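PDB 4IGV: kirola from Actinidia deliciosa, which is a kiwifruit allergen of the ripening-related, PR-10-like proteins, probably a carrier of small hydrophobic ligands as in Bet v 1 relatives. Local coordinates for residues A[15-24]-A[103-114]. Residues are numbered along the deposited sequence; the frame is centred on the assembly and turned at random.
Sequences SDGIVFYEIF and VQVDTKGEHNSV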
ATOM      1  N   SER A  15       5.490  15.241   5.811  1.00 27.45           N
ATOM      2  CA  SER A  15       4.921  14.942   7.069  1.00 26.34           C
ATOM      3  C   SER A  15       5.846  13.993   7.875  1.00 24.85           C
ATOM      4  O   SER A  15       6.882  13.631   7.427  1.00 25.53           O
ATOM      5  CB  SER A  15       3.550  14.351   6.841  1.00 26.16           C
ATOM      6  OG  SER A  15       3.630  13.136   6.126  1.00 27.66           O
ATOM      7  N   ASP A  16       5.487  13.682   9.099  1.00 24.69           N
ATOM      8  CA  ASP A  16       6.336  12.861   9.946  1.00 23.10           C
ATOM      9  C   ASP A  16       6.226  11.413   9.521  1.00 20.66           C
ATOM     10  O   ASP A  16       5.161  10.853   9.471  1.00 20.19           O
ATOM     11  CB  ASP A  16       5.839  13.012  11.380  1.00 24.57           C
ATOM     12  CG  ASP A  16       6.799  12.438  12.460  1.00 28.56           C
ATOM     13  OD1 ASP A  16       7.693  11.594  12.195  1.00 30.69           O
ATOM     14  OD2 ASP A  16       6.640  12.880  13.628  1.00 35.04           O
ATOM     15  N   GLY A  17       7.363  10.811   9.278  1.00 19.80           N
ATOM     16  CA  GLY A  17       7.436   9.402   8.961  1.00 17.85           C
ATOM     17  C   GLY A  17       6.883   8.512  10.033  1.00 17.12           C
ATOM     18  O   GLY A  17       6.396   7.430   9.744  1.00 16.64           O
ATOM     19  N   ILE A  18       7.043   8.907  11.292  1.00 16.82           N
ATOM     20  CA  ILE A  18       6.500   8.078  12.379  1.00 17.27           C
ATOM     21  C   ILE A  18       5.005   7.945  12.232  1.00 16.37           C
ATOM     22  O   ILE A  18       4.416   6.866  12.416  1.00 15.93           O
ATOM     23  CB  ILE A  18       6.913   8.580  13.750  1.00 18.20           C
ATOM     24  CG1 ILE A  18       8.435   8.543  13.936  1.00 22.41           C
ATOM     25  CG2 ILE A  18       6.237   7.716  14.877  1.00 21.03           C
ATOM     26  CD1 ILE A  18       8.957   9.438  15.158  1.00 27.62           C
ATOM     27  N   VAL A  19       4.347   9.038  11.887  1.00 17.80           N
ATOM     28  CA  VAL A  19       2.912   9.027  11.687  1.00 17.27           C
ATOM     29  C   VAL A  19       2.526   8.220  10.432  1.00 16.34           C
ATOM     30  O   VAL A  19       1.586   7.446  10.455  1.00 15.76           O
ATOM     31  CB  VAL A  19       2.372  10.445  11.643  1.00 18.88           C
ATOM     32  CG1 VAL A  19       0.884  10.399  11.554  1.00 20.62           C
ATOM     33  CG2 VAL A  19       2.807  11.208  12.896  1.00 22.50           C
ATOM     34  N   PHE A  20       3.322   8.286   9.382  1.00 14.00           N
ATOM     35  CA  PHE A  20       3.023   7.538   8.187  1.00 12.93           C
ATOM     36  C   PHE A  20       3.064   6.059   8.469  1.00 13.16           C
ATOM     37  O   PHE A  20       2.203   5.289   8.070  1.00 13.19           O
ATOM     38  CB  PHE A  20       4.040   7.927   7.108  1.00 14.65           C
ATOM     39  CG  PHE A  20       3.567   7.652   5.737  1.00 17.65           C
ATOM     40  CD1 PHE A  20       2.966   8.635   4.993  1.00 14.99           C
ATOM     41  CD2 PHE A  20       3.672   6.360   5.189  1.00 19.74           C
ATOM     42  CE1 PHE A  20       2.529   8.399   3.689  1.00 22.38           C
ATOM     43  CE2 PHE A  20       3.240   6.079   3.899  1.00 22.58           C
ATOM     44  CZ  PHE A  20       2.626   7.106   3.140  1.00 21.12           C
ATOM     45  N   TYR A  21       4.103   5.627   9.194  1.00 12.84           N
ATOM     46  CA  TYR A  21       4.161   4.221   9.563  1.00 12.52           C
ATOM     47  C   TYR A  21       3.050   3.799  10.512  1.00 11.55           C
ATOM     48  O   TYR A  21       2.517   2.704  10.377  1.00 12.44           O
ATOM     49  CB  TYR A  21       5.535   3.847  10.126  1.00 13.57           C
ATOM     50  CG  TYR A  21       5.728   2.334  10.230  1.00 14.01           C
ATOM     51  CD1 TYR A  21       5.732   1.519   9.120  1.00 13.99           C
ATOM     52  CD2 TYR A  21       5.839   1.729  11.440  1.00 16.13           C
ATOM     53  CE1 TYR A  21       5.889   0.128   9.239  1.00 15.65           C
ATOM     54  CE2 TYR A  21       6.010   0.396  11.619  1.00 13.28           C
ATOM     55  CZ  TYR A  21       6.018  -0.435  10.530  1.00 13.84           C
ATOM     56  OH  TYR A  21       6.197  -1.805  10.677  1.00 14.53           O
ATOM     57  N   GLU A  22       2.700   4.638  11.445  1.00 13.50           N
ATOM     58  CA  GLU A  22       1.559   4.387  12.344  1.00 14.27           C
ATOM     59  C   GLU A  22       0.327   4.064  11.515  1.00 13.72           C
ATOM     60  O   GLU A  22      -0.452   3.128  11.834  1.00 12.85           O
ATOM     61  CB  GLU A  22       1.283   5.650  13.187  1.00 17.97           C
ATOM     62  CG  GLU A  22      -0.036   5.627  14.036  1.00 19.58           C
ATOM     63  CD  GLU A  22       0.190   4.765  15.203  1.00 22.16           C
ATOM     64  OE1 GLU A  22       1.359   4.247  15.359  1.00 20.45           O
ATOM     65  OE2 GLU A  22      -0.778   4.731  16.032  1.00 19.96           O
ATOM     66  N   ILE A  23       0.087   4.868  10.491  1.00 12.53           N
ATOM     67  CA  ILE A  23      -1.076   4.665   9.627  1.00 12.58           C
ATOM     68  C   ILE A  23      -1.002   3.320   8.939  1.00 13.06           C
ATOM     69  O   ILE A  23      -1.944   2.537   8.940  1.00 14.06           O
ATOM     70  CB  ILE A  23      -1.266   5.818   8.615  1.00 13.89           C
ATOM     71  CG1 ILE A  23      -1.554   7.093   9.391  1.00 14.19           C
ATOM     72  CG2 ILE A  23      -2.338   5.440   7.542  1.00 13.58           C
ATOM     73  CD1 ILE A  23      -1.377   8.373   8.516  1.00 15.57           C
ATOM     74  N   PHE A  24       0.103   3.023   8.276  1.00 12.49           N
ATOM     75  CA  PHE A  24       0.201   1.795   7.500  1.00 12.92           C
ATOM     76  C   PHE A  24       0.269   0.525   8.308  1.00 12.76           C
ATOM     77  O   PHE A  24      -0.164  -0.527   7.843  1.00 14.69           O
ATOM     78  CB  PHE A  24       1.332   1.898   6.476  1.00 13.43           C
ATOM     79  CG  PHE A  24       0.862   2.629   5.228  1.00 15.90           C
ATOM     80  CD1 PHE A  24       0.866   3.965   5.140  1.00 18.80           C
ATOM     81  CD2 PHE A  24       0.212   1.920   4.233  1.00 20.68           C
ATOM     82  CE1 PHE A  24       0.350   4.590   4.021  1.00 17.87           C
ATOM     83  CE2 PHE A  24      -0.291   2.571   3.103  1.00 22.08           C
ATOM     84  CZ  PHE A  24      -0.203   3.908   3.031  1.00 19.11           C
ATOM     85  N   VAL A 103       5.729  -1.398   2.017  0.50 12.30           N
ATOM     86  CA  VAL A 103       5.798   0.035   2.358  0.50 12.25           C
ATOM     87  C   VAL A 103       6.878   0.159   3.432  0.50 12.20           C
ATOM     88  O   VAL A 103       6.836  -0.512   4.435  0.50 12.33           O
ATOM     89  CB  VAL A 103       4.470   0.587   2.950  0.50 12.73           C
ATOM     90  CG1 VAL A 103       4.554   2.129   3.004  0.50 11.73           C
ATOM     91  CG2 VAL A 103       3.262   0.144   2.160  0.50 15.64           C
ATOM     92  N   GLN A 104       7.867   1.003   3.197  1.00 12.34           N
ATOM     93  CA  GLN A 104       8.948   1.182   4.156  1.00 12.86           C
ATOM     94  C   GLN A 104       9.250   2.657   4.344  1.00 14.09           C
ATOM     95  O   GLN A 104       9.451   3.372   3.363  1.00 14.96           O
ATOM     96  CB  GLN A 104      10.211   0.440   3.647  1.00 15.31           C
ATOM     97  CG  GLN A 104      11.284   0.391   4.656  1.00 17.12           C
ATOM     98  CD  GLN A 104      12.275   1.513   4.537  1.00 22.25           C
ATOM     99  OE1 GLN A 104      12.684   1.885   3.417  1.00 24.68           O
ATOM    100  NE2 GLN A 104      12.698   2.061   5.679  1.00 20.39           N
ATOM    101  N   VAL A 105       9.281   3.100   5.575  1.00 13.21           N
ATOM    102  CA  VAL A 105       9.380   4.523   5.928  1.00 13.35           C
ATOM    103  C   VAL A 105      10.737   4.795   6.562  1.00 15.57           C
ATOM    104  O   VAL A 105      11.127   4.143   7.519  1.00 17.02           O
ATOM    105  CB  VAL A 105       8.247   4.939   6.907  1.00 14.04           C
ATOM    106  CG1 VAL A 105       8.325   6.488   7.130  1.00 16.55           C
ATOM    107  CG2 VAL A 105       6.885   4.515   6.331  1.00 14.66           C
ATOM    108  N   ASP A 106      11.476   5.749   6.006  1.00 17.45           N
ATOM    109  CA  ASP A 106      12.714   6.191   6.582  1.00 21.72           C
ATOM    110  C   ASP A 106      12.472   7.425   7.394  1.00 25.38           C
ATOM    111  O   ASP A 106      12.013   8.439   6.848  1.00 24.26           O
ATOM    112  CB  ASP A 106      13.684   6.555   5.494  1.00 23.90           C
ATOM    113  CG  ASP A 106      14.244   5.383   4.806  1.00 27.98           C
ATOM    114  OD1 ASP A 106      14.374   4.292   5.425  1.00 36.55           O
ATOM    115  OD2 ASP A 106      14.626   5.563   3.615  1.00 36.27           O
ATOM    116  N   THR A 107      12.763   7.344   8.683  1.00 30.62           N
ATOM    117  CA  THR A 107      12.723   8.482   9.558  1.00 36.58           C
ATOM    118  C   THR A 107      14.082   8.511  10.197  1.00 41.41           C
ATOM    119  O   THR A 107      14.244   7.979  11.284  1.00 44.78           O
ATOM    120  CB  THR A 107      11.656   8.281  10.647  1.00 37.05           C
ATOM    121  OG1 THR A 107      12.024   7.179  11.506  1.00 39.79           O
ATOM    122  CG2 THR A 107      10.328   7.992  10.036  1.00 38.03           C
ATOM    123  N   LYS A 108      15.078   9.058   9.506  1.00 44.43           N
ATOM    124  CA  LYS A 108      16.400   9.174  10.115  1.00 48.39           C
ATOM    125  C   LYS A 108      16.354  10.298  11.151  1.00 50.50           C
ATOM    126  O   LYS A 108      17.007  10.240  12.199  1.00 53.40           O
ATOM    127  CB  LYS A 108      17.479   9.411   9.052  1.00 49.63           C
ATOM    128  CG  LYS A 108      17.759   8.194   8.136  1.00 50.22           C
ATOM    129  CD  LYS A 108      17.998   6.896   8.921  1.00 52.65           C
ATOM    130  CE  LYS A 108      18.839   5.886   8.129  1.00 53.83           C
ATOM    131  NZ  LYS A 108      18.981   4.552   8.805  1.00 55.91           N
ATOM    132  N   GLY A 109      15.527  11.296  10.871  1.00 50.72           N
ATOM    133  CA  GLY A 109      15.432  12.475  11.717  1.00 51.47           C
ATOM    134  C   GLY A 109      15.540  13.671  10.800  1.00 51.34           C
ATOM    135  O   GLY A 109      14.625  14.504  10.721  1.00 51.83           O
ATOM    136  N   GLU A 110      16.657  13.739  10.084  1.00 50.26           N
ATOM    137  CA  GLU A 110      16.838  14.769   9.080  1.00 49.83           C
ATOM    138  C   GLU A 110      15.574  14.900   8.218  1.00 46.97           C
ATOM    139  O   GLU A 110      14.837  15.906   8.259  1.00 47.40           O
ATOM    140  CB  GLU A 110      18.051  14.418   8.215  1.00 50.46           C
ATOM    141  CG  GLU A 110      18.425  15.507   7.219  1.00 53.13           C
ATOM    142  CD  GLU A 110      19.657  15.165   6.394  1.00 54.07           C
ATOM    143  OE1 GLU A 110      19.873  13.972   6.086  1.00 54.50           O
ATOM    144  OE2 GLU A 110      20.402  16.102   6.053  1.00 57.36           O
ATOM    145  N   HIS A 111      15.315  13.841   7.467  1.00 42.97           N
ATOM    146  CA  HIS A 111      14.281  13.846   6.470  1.00 40.10           C
ATOM    147  C   HIS A 111      13.333  12.649   6.710  1.00 35.01           C
ATOM    148  O   HIS A 111      13.421  11.882   7.716  1.00 34.05           O
ATOM    149  CB  HIS A 111      14.905  13.794   5.063  1.00 41.77           C
ATOM    150  CG  HIS A 111      15.577  15.068   4.641  1.00 46.87           C
ATOM    151  ND1 HIS A 111      16.865  15.101   4.141  1.00 52.26           N
ATOM    152  CD2 HIS A 111      15.144  16.353   4.646  1.00 49.12           C
ATOM    153  CE1 HIS A 111      17.195  16.351   3.860  1.00 53.15           C
ATOM    154  NE2 HIS A 111      16.168  17.129   4.155  1.00 53.37           N
ATOM    155  N   ASN A 112      12.385  12.510   5.804  1.00 28.52           N
ATOM    156  CA  ASN A 112      11.419  11.459   5.916  1.00 24.65           C
ATOM    157  C   ASN A 112      11.135  11.039   4.476  1.00 21.65           C
ATOM    158  O   ASN A 112      10.950  11.901   3.591  1.00 22.40           O
ATOM    159  CB  ASN A 112      10.101  11.980   6.537  1.00 26.29           C
ATOM    160  CG  ASN A 112      10.255  12.499   7.952  1.00 28.33           C
ATOM    161  OD1 ASN A 112      10.184  11.719   8.901  1.00 25.02           O
ATOM    162  ND2 ASN A 112      10.524  13.798   8.102  1.00 35.62           N
ATOM    163  N   SER A 113      11.110   9.740   4.232  1.00 17.80           N
ATOM    164  CA  SER A 113      10.681   9.252   2.946  1.00 17.86           C
ATOM    165  C   SER A 113       9.909   7.964   3.065  1.00 16.38           C
ATOM    166  O   SER A 113       9.996   7.253   4.080  1.00 16.55           O
ATOM    167  CB  SER A 113      11.841   9.070   2.013  1.00 20.48           C
ATOM    168  OG  SER A 113      12.672   8.048   2.512  1.00 22.35           O
ATOM    169  N   VAL A 114       9.155   7.649   2.026  1.00 15.29           N
ATOM    170  CA  VAL A 114       8.375   6.414   1.918  1.00 14.42           C
ATOM    171  C   VAL A 114       8.782   5.699   0.654  1.00 15.84           C
ATOM    172  O   VAL A 114       8.800   6.330  -0.434  1.00 17.56           O
ATOM    173  CB  VAL A 114       6.858   6.763   1.912  1.00 15.71           C
ATOM    174  CG1 VAL A 114       6.019   5.463   1.801  1.00 18.50           C
ATOM    175  CG2 VAL A 114       6.468   7.586   3.147  1.00 17.10           C
TER
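Helix 17-24 packs over strand 103-107 nearly antiparallel, their axes 158° apart and 8.0 Å at closest approach, and touches the hairpin partner 112-114 as well; the backbones come nearest at Gly17 and Thr107, 5.4 Å between CA atoms. At this end the helix begins on two side-chain acceptors. Asn112 OD1 takes the N-H of Gly17 at 3.0 Å, from well above its carbonyl plane rather than on a lone pair. Asp16, the N-cap, accepts from Ile18 N through OD1 at 2.9 Å. With Asn112 CG beside its own backbone N (chi1 -63°), the amide reaches the helix start, where its CG also lies against Ser15 O. Thr107 turns its methyl to the helix: CG2 stands 3.4 Å from Gly17 CA, a tight carbon contact possible because glycine carries no side chain here, and Thr107 OG1 bonds to Lys81. Val105 CG1 packs against Gly17 O at 3.4 Å, its other methyl reaching Phe20 and Tyr21 CB. Further along the helix, Val114 places CG2 over the centre of one Phe20 face, a CH-pi contact of 3.6 Å to the centroid and 11° off the normal. Val103 borders the rings of both Phe20 and Phe24. These two rings also touch helix 131-145, so the contact joins the first short helix of the Bet v 1 fold to both its sheet and its long C-terminal helix. Its chemistry is divided: bonds to Asp16 and Asn112 occupy first-turn N-H groups, consistent with marking the helix start, and aliphatic-aromatic packing seats the following turns on the sheet.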